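PDB 4F06: extracellular ligand-binding receptor from Rhodopseudomonas palustris, which binds p-hydroxybenzoic acid in the cleft between its two lobes and probably delivers such lignin-derived aromatic acids to an ABC transporter. Local coordinates for residues A[84-89]-A[106-111]; A[100-105]-A[117-122]; A[145-150]-A[176-181]. One frame throughout, in Å; residues are numbered along the deposited sequence. Where two conformers were deposited one is given.

Contact 1. Residues A[84-89]-A[106-111]; sequences NAMAVA and TSSITE
Met-86, a selenomethionine, reaches from helix 82-88 to lie against Ile-109, in the 3-10 segment of the loop that joins strands 99-101 and 116-118. This is helix-to-loop packing in an alpha/beta lobe of the periplasmic binding protein fold, next to the ligand cleft. The nearest CA atoms, those of Met-86 and Ile-109, are 6.4 Å apart; no hydrogen bond joins the segments, and each close approach is between side-chain atoms. Together the segments bury 212 Å². Most of that belongs to the selenomethionine and the isoleucine, whose side chains run at an oblique angle to each other.

The Met-86 chain leaves its helix with CG anti to the carbonyl carbon, bends at the next bond (chi2 -69°) and then straightens (chi3 -166°). This carries the terminal methyl across to the loop. SE lies 3.9 Å from Ile-109 CG1, and CE approaches the same carbon more closely, at 3.6 Å. The methyl therefore meets the isoleucine on the flank of its CG1 branch, not at its tip.

Ala-85 CB lies beside the tip of Ile-109, 4.1 Å from CD1; being one residue earlier on the helix, this short side chain offers the isoleucine a second apolar surface. Ala-104 touches CD1 as well, from earlier in the same loop.

Two hydroxyl-bearing residues of the loop also meet the selenomethionine methyl. Thr-106 presents its CG2 to Met-86 CE at 4.0 Å, while its OG1 is engaged by Thr-82 in a hydrogen bond. Ser-108, with OG placed between its own backbone N and carbonyl carbon (chi1 63°), brings that oxygen to 3.3 Å from Met-86 CE.

Contact 2. Residues A[100-105]-A[117-122]; sequences VVMNAA and VRTSFT. With PHB (p-hydroxybenzoic acid), chain B.
Ala-105 packs its CB against the Phe-121 ring at the ligand end of two neighbouring strands, 99-101 and 116-118, which pair in parallel at the margin of the sheet in one lobe of this periplasmic binding protein. The approach is tight: Ala-105 CB stands 3.4 Å from Phe-121 CE2, obliquely to the ring. Ala-105 N donates to carboxylate O1' of p-hydroxybenzoic acid at 3.0 Å, so the residue that buries the most surface in this contact also grips the ligand.

At the strand end, Val-100 and Val-117 lie side by side on the same face, CG2 to CG1 at 3.8 Å. The register is fixed by Val-101 N to Val-117 O (2.9 Å) and by Thr-119 N to Val-101 O.

Arg-118 reaches from the strand pair to the ligand-binding loop. Its chain bends at chi3 (48°) and sets NH1 2.8 Å from Ala-104 O, which lies in the guanidinium plane; Thr-106 O and Ser-107 O take further bonds from the same group. A leucine here would probably leave these three carbonyls without their donor and free the ligand-binding loop to shift. Ser-120 OG donates to Asn-103 O at 2.8 Å, from above the carbonyl plane.

Contact 3. Residues A[145-150]-A[176-181]; sequences AVSDYG and MPLSTT. With PHB (p-hydroxybenzoic acid), chain B; SO4 (sulfate ion), chain E.
The Tyr-149 ring has Leu-178 over one face and two bound molecules at its edge. Leu-178 CD1 sits 4.0 Å from the ring centroid and 17° off the normal, a CH-pi contact displaced toward the rim; the two side chains cross at about a right angle, and Leu-178 CD2 reaches Tyr-149 CE1 at 3.7 Å. At the edge, close to the ring plane, lie sulfate O1 and carboxylate O2' of p-hydroxybenzoic acid. The hydroxyl donates to O2' at 2.7 Å, so the leucine backs a residue that holds the ligand directly. The sulfate, probably from the crystallisation liquor, accepts weak bonds from Gly-150 N.

Behind the ring the backbones continue a parallel pairing: Met-176 N donates to Val-146 O at 2.8 Å in a nearly straight bond (170°), and Asp-148 N returns one to Met-176 O from above the carbonyl plane. Beyond it the strands part, and water takes over: one molecule accepts from Leu-178 N and donates to Asp-148 O. The bent Met-176 selenomethionine brings CE to 3.6 Å from Ala-145 C, with Ala-145 CB slightly farther off. Pro-177 O accepts from Thr-180 N, closing a type I turn, and from Thr-180 OG1 as well.

Strand 141-147 lies between strands 169-176 and 197-201; helix 206-217 meets Ala-145 and Met-176 through Phe-211, and helix 150-165 begins at Gly-150, right after the tyrosine.

In the fold
From the N terminus, helix 82-88 supplies the first half of contact 1, and strand 99-101 opens contact 2 before contact 1 closes at 106-111; contact 2 then closes at 117-122. The two cross along the chain, their centres about 9 Å apart, and they share the loop between strands 99-101 and 116-118, tying that loop to a helix on one side and to the edge of the six-stranded sheet on the other. Contact 3 follows in series, enclosing helix 150-165 as a beta-alpha-beta crossover in the other sheet. Its centre is about 20 Å from that of contact 2 without any touch, yet both reach the same p-hydroxybenzoic acid, which bridges the lobes.

Contact 1. Residues A[84-89]-A[106-111]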
loop_
_atom_site.group_PDB
_atom_site.type_symbol
_atom_site.label_atom_id
_atom_site.label_comp_id
_atom_site.label_asym_id
_atom_site.label_seq_id
_atom_site.Cartn_x
_atom_site.Cartn_y
_atom_site.Cartn_z
ATOM N N ASN A 84 1.589 12.112 -6.468
ATOM C CA ASN A 84 2.967 12.489 -6.163
ATOM C C ASN A 84 3.963 11.596 -6.858
ATOM O O ASN A 84 4.934 12.081 -7.463
ATOM C CB ASN A 84 3.169 12.524 -4.645
ATOM C CG ASN A 84 2.316 13.593 -3.985
ATOM O OD1 ASN A 84 1.942 14.620 -4.621
ATOM N ND2 ASN A 84 2.053 13.425 -2.682
ATOM N N ALA A 85 3.704 10.283 -6.868
ATOM C CA ALA A 85 4.551 9.369 -7.637
ATOM C C ALA A 85 4.501 9.698 -9.137
ATOM O O ALA A 85 5.537 9.657 -9.826
ATOM C CB ALA A 85 4.113 7.939 -7.441
HETATM N N MSE A 86 3.324 10.046 -9.649
HETATM C CA MSE A 86 3.234 10.420 -11.059
HETATM C C MSE A 86 4.040 11.641 -11.424
HETATM O O MSE A 86 4.548 11.727 -12.545
HETATM C CB MSE A 86 1.766 10.641 -11.442
HETATM C CG MSE A 86 0.846 9.424 -11.361
HETATM SE SE MSE A 86 1.257 8.129 -12.694
HETATM C CE MSE A 86 -0.396 7.067 -12.496
ATOM N N ALA A 87 4.158 12.586 -10.502
ATOM C CA ALA A 87 4.926 13.805 -10.753
ATOM C C ALA A 87 6.423 13.524 -10.822
ATOM O O ALA A 87 7.140 14.178 -11.577
ATOM C CB ALA A 87 4.617 14.828 -9.657
ATOM N N VAL A 88 6.890 12.555 -10.047
ATOM C CA VAL A 88 8.329 12.262 -9.968
ATOM C C VAL A 88 8.763 11.324 -11.112
ATOM O O VAL A 88 9.861 11.462 -11.644
ATOM C CB VAL A 88 8.672 11.651 -8.587
ATOM C CG1 VAL A 88 10.127 11.225 -8.545
ATOM C CG2 VAL A 88 8.381 12.681 -7.511
ATOM N N ALA A 89 7.875 10.405 -11.526
ATOM C CA ALA A 89 8.222 9.371 -12.521
ATOM C C ALA A 89 8.952 9.881 -13.785
ATOM O O ALA A 89 9.956 9.278 -14.173
ATOM C CB ALA A 89 6.964 8.617 -12.906
ATOM N N THR A 106 -1.541 2.867 -7.853
ATOM C CA THR A 106 -2.254 2.882 -9.160
ATOM C C THR A 106 -1.404 2.042 -10.136
ATOM O O THR A 106 -0.171 2.200 -10.238
ATOM C CB THR A 106 -2.447 4.329 -9.615
ATOM O OG1 THR A 106 -3.335 4.951 -8.671
ATOM C CG2 THR A 106 -3.075 4.434 -11.019
ATOM N N SER A 107 -2.076 1.171 -10.894
ATOM C CA SER A 107 -1.330 0.197 -11.725
ATOM C C SER A 107 -0.374 0.878 -12.688
ATOM O O SER A 107 0.761 0.437 -12.831
ATOM C CB SER A 107 -2.297 -0.695 -12.521
ATOM O OG SER A 107 -2.944 -1.634 -11.691
ATOM N N SER A 108 -0.816 1.930 -13.373
ATOM C CA SER A 108 -0.019 2.512 -14.442
ATOM C C SER A 108 1.246 3.217 -13.974
ATOM O O SER A 108 2.052 3.598 -14.823
ATOM C CB SER A 108 -0.848 3.483 -15.277
ATOM O OG SER A 108 -1.255 4.566 -14.450
ATOM N N ILE A 109 1.457 3.413 -12.665
ATOM C CA ILE A 109 2.664 4.130 -12.229
ATOM C C ILE A 109 3.911 3.450 -12.801
ATOM O O ILE A 109 4.843 4.125 -13.217
ATOM C CB ILE A 109 2.713 4.204 -10.703
ATOM C CG1 ILE A 109 1.595 5.121 -10.173
ATOM C CG2 ILE A 109 4.096 4.686 -10.237
ATOM C CD1 ILE A 109 1.452 5.111 -8.657
ATOM N N THR A 110 3.991 2.113 -12.784
ATOM C CA THR A 110 5.217 1.436 -13.247
ATOM C C THR A 110 5.456 1.650 -14.746
ATOM O O THR A 110 6.593 1.517 -15.178
ATOM C CB THR A 110 5.195 -0.070 -12.905
ATOM O OG1 THR A 110 3.979 -0.628 -13.437
ATOM C CG2 THR A 110 5.271 -0.331 -11.413
ATOM N N GLU A 111 4.407 1.978 -15.493
ATOM C CA GLU A 111 4.554 2.208 -16.928
ATOM C C GLU A 111 5.140 3.580 -17.233
ATOM O O GLU A 111 5.444 3.861 -18.394
ATOM C CB GLU A 111 3.196 2.070 -17.660
ATOM C CG GLU A 111 2.607 0.663 -17.532
ATOM C CD GLU A 111 1.230 0.647 -18.178
ATOM O OE1 GLU A 111 0.303 1.381 -17.692
ATOM O OE2 GLU A 111 1.061 -0.094 -19.150
#

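Contact 2. Residues A[100-105]-A[117-122]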
loop_
_atom_site.group_PDB
_atom_site.type_symbol
_atom_site.label_atom_id
_atom_site.label_comp_id
_atom_site.label_asym_id
_atom_site.label_seq_id
_atom_site.Cartn_x
_atom_site.Cartn_y
_atom_site.Cartn_z
ATOM N N VAL A 100 12.041 3.418 -5.967
ATOM C CA VAL A 100 11.363 2.273 -5.362
ATOM C C VAL A 100 10.093 2.767 -4.679
ATOM O O VAL A 100 10.136 3.450 -3.655
ATOM C CB VAL A 100 12.295 1.603 -4.329
ATOM C CG1 VAL A 100 11.578 0.377 -3.764
ATOM C CG2 VAL A 100 13.612 1.183 -4.994
ATOM N N VAL A 101 8.956 2.499 -5.310
ATOM C CA VAL A 101 7.683 2.981 -4.807
ATOM C C VAL A 101 7.266 2.082 -3.648
ATOM O O VAL A 101 7.146 0.856 -3.803
ATOM C CB VAL A 101 6.604 3.001 -5.922
ATOM C CG1 VAL A 101 5.219 3.312 -5.381
ATOM C CG2 VAL A 101 7.003 4.026 -6.974
HETATM N N MSE A 102 7.000 2.712 -2.493
HETATM C CA MSE A 102 6.698 1.993 -1.275
HETATM C C MSE A 102 5.262 2.161 -0.820
HETATM O O MSE A 102 4.902 1.702 0.269
HETATM C CB MSE A 102 7.648 2.388 -0.171
HETATM C CG MSE A 102 9.105 2.032 -0.412
HETATM SE SE MSE A 102 10.284 2.966 0.846
HETATM C CE MSE A 102 11.934 2.014 0.487
ATOM N N ASN A 103 4.423 2.810 -1.620
ATOM C CA ASN A 103 2.985 2.762 -1.355
ATOM C C ASN A 103 2.158 2.973 -2.624
ATOM O O ASN A 103 1.384 2.074 -3.021
ATOM C CB ASN A 103 2.500 3.742 -0.265
ATOM C CG ASN A 103 1.077 3.446 0.120
ATOM O OD1 ASN A 103 0.809 2.435 0.786
ATOM N ND2 ASN A 103 0.133 4.269 -0.336
ATOM N N ALA A 104 2.272 4.158 -3.248
ATOM C CA ALA A 104 1.336 4.587 -4.326
ATOM C C ALA A 104 0.997 3.400 -5.216
ATOM O O ALA A 104 1.893 2.755 -5.805
ATOM C CB ALA A 104 2.016 5.663 -5.127
ATOM N N ALA A 105 -0.311 3.140 -5.401
ATOM C CA ALA A 105 -0.786 1.791 -5.738
ATOM C C ALA A 105 -1.540 1.773 -7.084
ATOM O O ALA A 105 -2.145 0.755 -7.450
ATOM C CB ALA A 105 -1.686 1.287 -4.624
ATOM N N VAL A 117 10.499 0.480 -9.582
ATOM C CA VAL A 117 10.086 -0.833 -9.075
ATOM C C VAL A 117 9.217 -0.614 -7.865
ATOM O O VAL A 117 9.460 0.335 -7.131
ATOM C CB VAL A 117 11.319 -1.734 -8.797
ATOM C CG1 VAL A 117 12.247 -1.098 -7.754
ATOM C CG2 VAL A 117 10.934 -3.173 -8.422
ATOM N N ARG A 118 8.186 -1.438 -7.671
ATOM C CA ARG A 118 7.209 -1.171 -6.605
ATOM C C ARG A 118 7.159 -2.348 -5.641
ATOM O O ARG A 118 6.962 -3.489 -6.062
ATOM C CB ARG A 118 5.817 -0.890 -7.223
ATOM C CG ARG A 118 4.729 -0.738 -6.165
ATOM C CD ARG A 118 3.526 0.038 -6.683
ATOM N NE ARG A 118 3.078 -0.451 -7.991
ATOM C CZ ARG A 118 2.249 0.254 -8.780
ATOM N NH1 ARG A 118 1.760 1.439 -8.324
ATOM N NH2 ARG A 118 1.917 -0.193 -9.988
ATOM N N THR A 119 7.301 -2.049 -4.329
ATOM C CA THR A 119 7.289 -3.099 -3.289
ATOM C C THR A 119 6.043 -2.976 -2.410
ATOM O O THR A 119 5.977 -3.661 -1.360
ATOM C CB THR A 119 8.553 -3.021 -2.402
ATOM O OG1 THR A 119 8.634 -1.698 -1.873
ATOM C CG2 THR A 119 9.810 -3.330 -3.216
ATOM N N SER A 120 5.057 -2.187 -2.832
ATOM C CA SER A 120 3.837 -2.071 -2.041
ATOM C C SER A 120 2.773 -3.028 -2.576
ATOM O O SER A 120 2.766 -4.211 -2.179
ATOM C CB SER A 120 3.367 -0.615 -1.974
ATOM O OG SER A 120 3.155 -0.117 -3.316
ATOM N N PHE A 121 1.907 -2.567 -3.503
ATOM C CA PHE A 121 0.725 -3.324 -3.956
ATOM C C PHE A 121 0.122 -2.504 -5.055
ATOM O O PHE A 121 0.451 -1.315 -5.219
ATOM C CB PHE A 121 -0.296 -3.565 -2.799
ATOM C CG PHE A 121 -0.755 -2.269 -2.113
ATOM C CD1 PHE A 121 0.093 -1.697 -1.132
ATOM C CD2 PHE A 121 -1.960 -1.649 -2.420
ATOM C CE1 PHE A 121 -0.302 -0.529 -0.450
ATOM C CE2 PHE A 121 -2.355 -0.480 -1.755
ATOM C CZ PHE A 121 -1.513 0.078 -0.803
ATOM N N THR A 122 -0.818 -3.096 -5.785
ATOM C CA THR A 122 -1.736 -2.283 -6.619
ATOM C C THR A 122 -3.174 -2.466 -6.188
ATOM O O THR A 122 -3.544 -3.437 -5.494
ATOM C CB THR A 122 -1.624 -2.495 -8.152
ATOM O OG1 THR A 122 -2.291 -3.709 -8.503
ATOM C CG2 THR A 122 -0.183 -2.470 -8.598
HETATM C "C1'" PHB B . -2.361 6.059 -3.445
HETATM O "O1'" PHB B . -1.970 5.372 -4.399
HETATM O "O2'" PHB B . -2.537 7.322 -3.531
HETATM C C1 PHB B . -2.692 5.355 -2.166
HETATM C C2 PHB B . -3.062 3.997 -2.180
HETATM C C3 PHB B . -3.416 3.361 -1.014
HETATM C C4 PHB B . -3.449 4.055 0.177
HETATM C C5 PHB B . -3.098 5.389 0.210
HETATM C C6 PHB B . -2.732 6.058 -0.952
HETATM O O4 PHB B . -3.836 3.489 1.338
#

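Contact 3. Residues A[145-150]-A[176-181]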
loop_
_atom_site.group_PDB
_atom_site.type_symbol
_atom_site.label_atom_id
_atom_site.label_comp_id
_atom_site.label_asym_id
_atom_site.label_seq_id
_atom_site.Cartn_x
_atom_site.Cartn_y
_atom_site.Cartn_z
ATOM N N ALA A 145 -18.018 2.551 -3.194
ATOM C CA ALA A 145 -17.734 3.924 -2.789
ATOM C C ALA A 145 -16.210 4.043 -2.761
ATOM O O ALA A 145 -15.546 3.342 -1.973
ATOM C CB ALA A 145 -18.297 4.241 -1.399
ATOM N N VAL A 146 -15.636 4.891 -3.631
ATOM C CA VAL A 146 -14.195 5.020 -3.674
ATOM C C VAL A 146 -13.792 6.473 -3.690
ATOM O O VAL A 146 -14.534 7.324 -4.233
ATOM C CB VAL A 146 -13.583 4.354 -4.938
ATOM C CG1 VAL A 146 -13.783 2.859 -4.904
ATOM C CG2 VAL A 146 -14.121 4.960 -6.247
ATOM N N SER A 147 -12.623 6.803 -3.116
ATOM C CA SER A 147 -12.107 8.173 -3.245
ATOM C C SER A 147 -11.887 8.476 -4.735
ATOM O O SER A 147 -11.370 7.643 -5.496
ATOM C CB SER A 147 -10.826 8.346 -2.450
ATOM O OG SER A 147 -11.113 8.151 -1.081
ATOM N N ASP A 148 -12.186 9.721 -5.112
ATOM C CA ASP A 148 -12.193 10.117 -6.524
ATOM C C ASP A 148 -10.808 10.573 -6.988
ATOM O O ASP A 148 -10.548 11.765 -7.220
ATOM C CB ASP A 148 -13.194 11.258 -6.698
ATOM C CG ASP A 148 -13.393 11.624 -8.142
ATOM O OD1 ASP A 148 -13.068 10.811 -9.037
ATOM O OD2 ASP A 148 -13.899 12.741 -8.357
ATOM N N TYR A 149 -9.897 9.620 -7.143
ATOM C CA TYR A 149 -8.599 9.872 -7.783
ATOM C C TYR A 149 -8.039 8.517 -8.208
ATOM O O TYR A 149 -8.672 7.487 -8.019
ATOM C CB TYR A 149 -7.619 10.695 -6.893
ATOM C CG TYR A 149 -6.947 9.943 -5.737
ATOM C CD1 TYR A 149 -7.679 9.205 -4.781
ATOM C CD2 TYR A 149 -5.580 10.046 -5.572
ATOM C CE1 TYR A 149 -7.011 8.551 -3.741
ATOM C CE2 TYR A 149 -4.916 9.394 -4.532
ATOM C CZ TYR A 149 -5.647 8.639 -3.637
ATOM O OH TYR A 149 -5.009 7.992 -2.595
ATOM N N GLY A 150 -6.825 8.510 -8.761
ATOM C CA GLY A 150 -6.244 7.358 -9.463
ATOM C C GLY A 150 -6.540 5.987 -8.856
ATOM O O GLY A 150 -7.115 5.133 -9.525
HETATM N N MSE A 176 -16.014 9.658 -4.298
HETATM C CA MSE A 176 -16.098 10.636 -3.200
HETATM C C MSE A 176 -14.900 11.574 -3.251
HETATM O O MSE A 176 -13.776 11.112 -3.254
HETATM C CB MSE A 176 -16.069 9.907 -1.853
HETATM C CG MSE A 176 -17.223 8.894 -1.652
HETATM SE SE MSE A 176 -17.057 7.887 -0.015
HETATM C CE MSE A 176 -15.514 6.812 -0.492
ATOM N N PRO A 177 -15.115 12.881 -3.298
ATOM C CA PRO A 177 -13.938 13.769 -3.292
ATOM C C PRO A 177 -12.993 13.436 -2.139
ATOM O O PRO A 177 -13.434 13.086 -1.032
ATOM C CB PRO A 177 -14.566 15.135 -3.041
ATOM C CG PRO A 177 -15.919 15.034 -3.704
ATOM C CD PRO A 177 -16.389 13.621 -3.401
ATOM N N LEU A 178 -11.690 13.581 -2.369
ATOM C CA LEU A 178 -10.675 13.358 -1.324
ATOM C C LEU A 178 -10.898 14.182 -0.066
ATOM O O LEU A 178 -10.579 13.719 1.042
ATOM C CB LEU A 178 -9.258 13.616 -1.859
ATOM C CG LEU A 178 -8.622 12.439 -2.566
ATOM C CD1 LEU A 178 -7.364 12.906 -3.295
ATOM C CD2 LEU A 178 -8.357 11.284 -1.608
ATOM N N SER A 179 -11.497 15.365 -0.231
ATOM C CA SER A 179 -11.706 16.279 0.877
ATOM C C SER A 179 -12.904 15.857 1.719
ATOM O O SER A 179 -13.159 16.478 2.744
ATOM C CB SER A 179 -11.923 17.694 0.342
ATOM O OG SER A 179 -13.007 17.738 -0.552
ATOM N N THR A 180 -13.666 14.828 1.324
ATOM C CA THR A 180 -14.872 14.454 2.071
ATOM C C THR A 180 -14.566 14.124 3.533
ATOM O O THR A 180 -13.693 13.294 3.815
ATOM C CB THR A 180 -15.561 13.224 1.448
ATOM O OG1 THR A 180 -15.861 13.494 0.077
ATOM C CG2 THR A 180 -16.866 12.883 2.213
ATOM N N THR A 181 -15.273 14.796 4.454
ATOM C CA THR A 181 -15.207 14.460 5.867
ATOM C C THR A 181 -16.562 14.059 6.434
ATOM O O THR A 181 -16.612 13.350 7.467
ATOM C CB THR A 181 -14.679 15.642 6.699
ATOM O OG1 THR A 181 -15.475 16.788 6.424
ATOM C CG2 THR A 181 -13.186 15.978 6.358
HETATM C "C1'" PHB B . -2.361 6.059 -3.445
HETATM O "O1'" PHB B . -1.970 5.372 -4.399
HETATM O "O2'" PHB B . -2.537 7.322 -3.531
HETATM C C1 PHB B . -2.692 5.355 -2.166
HETATM C C2 PHB B . -3.062 3.997 -2.180
HETATM C C3 PHB B . -3.416 3.361 -1.014
HETATM C C4 PHB B . -3.449 4.055 0.177
HETATM C C5 PHB B . -3.098 5.389 0.210
HETATM C C6 PHB B . -2.732 6.058 -0.952
HETATM O O4 PHB B . -3.836 3.489 1.338
HETATM S S SO4 E . -4.676 11.528 -9.636
HETATM O O1 SO4 E . -4.571 12.137 -8.257
HETATM O O2 SO4 E . -4.204 12.575 -10.570
HETATM O O3 SO4 E . -4.025 10.253 -9.373
HETATM O O4 SO4 E . -6.061 11.181 -9.950
HETATM O O HOH W 1 -12.748 10.258 -0.305
HETATM O O HOH W 2 -10.919 13.923 -5.200
#